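Side-chain contact in NreA (Staphylococcus aureus subsp. aureus, PDB 6K2H), which probably senses nitrate through a GAF domain and passes the signal to the NreB-NreC two-component system: residues Arg64-Thr69 with Lys75-Ala80. The protein carries 1 engineered substitution. Numbering follows the deposited sequence.
Sequences RGLAGT and KRMVIA. With EDO (1,2-ethanediol), chain B.
In the GAF domain of NreA, helix 65-73 turns back into the edge strand 77-79, and the side chains of M77, L66 and T69 join the two elements; the axes of 65-69 and 77-79 lie at 153°, close to antiparallel. M77 reaches toward the helix. Its SD lies 3.6 Å from T69 CG2, the two side chains crossing at about a right angle; a bend at the last torsion (chi3 52°) then brings CE to 3.7 Å from L66 CD2. The same leucine branch approaches I79 CD1 at 4.1 Å, so one methyl bridges two strand residues that point the same way, while V78 between them faces L106 on the other side. T69 divides its branches: CG2 stands anti to the backbone N and meets the sulfur, whereas OG1 donates to G65 O at 2.5 Å, tilted 18° from the carbonyl plane. That carbonyl also accepts from T69 N, so two donors of one residue grip it. The N-terminal end of the helix offers its backbone N-H groups to a 1,2-ethanediol: A67 N bonds O2 at 3.0 Å, and L66 N adds a weak bond. W44 and I96 also hold this molecule. Backbone bonds of M77 to A107 and of I79 to V105 tie the edge strand to the sheet, against which the helix packs as in the GAF fold, beside the GAF ligand pocket, probably where nitrate binds.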
# COMPACT_ATOMS: atom_id res chain seq x y z
N ARG A 64 -0.82 10.44 -7.34
CA ARG A 64 -1.79 10.68 -6.25
C ARG A 64 -1.74 9.57 -5.20
O ARG A 64 -1.82 8.37 -5.55
CB ARG A 64 -3.21 10.77 -6.81
CG ARG A 64 -3.36 11.53 -8.13
CD ARG A 64 -2.67 12.90 -8.17
NE ARG A 64 -2.79 13.58 -6.88
CZ ARG A 64 -1.94 14.48 -6.39
NH1 ARG A 64 -2.18 15.00 -5.19
NH2 ARG A 64 -0.86 14.89 -7.07
N GLY A 65 -1.68 9.99 -3.94
CA GLY A 65 -1.77 9.11 -2.78
C GLY A 65 -0.49 8.34 -2.57
O GLY A 65 0.54 8.60 -3.19
N LEU A 66 -0.57 7.34 -1.71
CA LEU A 66 0.58 6.52 -1.49
C LEU A 66 0.91 5.70 -2.72
O LEU A 66 2.07 5.64 -3.10
CB LEU A 66 0.38 5.55 -0.35
CG LEU A 66 0.11 6.26 1.00
CD1 LEU A 66 -0.63 5.34 1.92
CD2 LEU A 66 1.41 6.66 1.61
N ALA A 67 -0.07 5.01 -3.27
CA ALA A 67 0.21 4.12 -4.41
C ALA A 67 0.66 4.96 -5.62
O ALA A 67 1.63 4.62 -6.33
CB ALA A 67 -0.99 3.29 -4.75
N GLY A 68 -0.06 6.02 -5.93
CA GLY A 68 0.33 6.79 -7.11
C GLY A 68 1.66 7.46 -7.01
O GLY A 68 2.39 7.58 -8.01
N THR A 69 2.01 7.91 -5.82
CA THR A 69 3.30 8.54 -5.62
C THR A 69 4.43 7.52 -5.75
O THR A 69 5.41 7.76 -6.42
CB THR A 69 3.35 9.27 -4.26
OG1 THR A 69 2.25 10.21 -4.18
CG2 THR A 69 4.63 9.96 -4.03
N LYS A 75 10.13 5.16 -5.38
CA LYS A 75 10.79 5.31 -4.08
C LYS A 75 9.78 4.90 -3.03
O LYS A 75 8.61 5.21 -3.18
CB LYS A 75 11.18 6.79 -3.80
CG LYS A 75 12.16 7.42 -4.78
CD LYS A 75 13.60 7.08 -4.41
CE LYS A 75 14.49 6.93 -5.66
NZ LYS A 75 14.55 8.22 -6.40
N ARG A 76 10.25 4.20 -1.99
CA ARG A 76 9.34 3.86 -0.85
C ARG A 76 8.87 5.14 -0.16
O ARG A 76 9.52 6.21 -0.21
CB ARG A 76 9.99 2.94 0.11
CG ARG A 76 11.26 3.46 0.76
CD ARG A 76 11.53 2.62 2.00
NE ARG A 76 12.91 2.69 2.43
CZ ARG A 76 13.51 3.72 2.99
NH1 ARG A 76 14.81 3.61 3.30
NH2 ARG A 76 12.86 4.86 3.26
N MET A 77 7.72 5.03 0.48
CA MET A 77 7.20 6.10 1.35
C MET A 77 6.98 5.53 2.71
O MET A 77 6.40 4.44 2.84
CB MET A 77 5.88 6.60 0.80
CG MET A 77 5.95 7.30 -0.51
SD MET A 77 4.36 8.07 -0.92
CE MET A 77 4.04 8.99 0.59
N VAL A 78 7.45 6.22 3.72
CA VAL A 78 7.36 5.74 5.08
C VAL A 78 6.71 6.81 5.89
O VAL A 78 7.16 7.97 5.88
CB VAL A 78 8.72 5.42 5.66
CG1 VAL A 78 8.59 4.99 7.09
CG2 VAL A 78 9.44 4.33 4.90
N ILE A 79 5.63 6.47 6.56
CA ILE A 79 5.01 7.38 7.53
C ILE A 79 4.95 6.73 8.90
O ILE A 79 4.12 5.83 9.15
CB ILE A 79 3.62 7.83 7.05
CG1 ILE A 79 3.70 8.33 5.62
CG2 ILE A 79 3.03 8.80 8.05
CD1 ILE A 79 2.36 8.67 5.05
N ALA A 80 5.80 7.16 9.84
CA ALA A 80 5.96 6.41 11.09
C ALA A 80 4.78 6.66 12.03
O ALA A 80 4.52 5.85 12.88
CB ALA A 80 7.27 6.77 11.81
C1 EDO B . -4.69 5.40 -1.39
O1 EDO B . -5.49 4.91 -0.56
C2 EDO B . -3.45 5.73 -0.89
O2 EDO B . -2.74 5.75 -2.05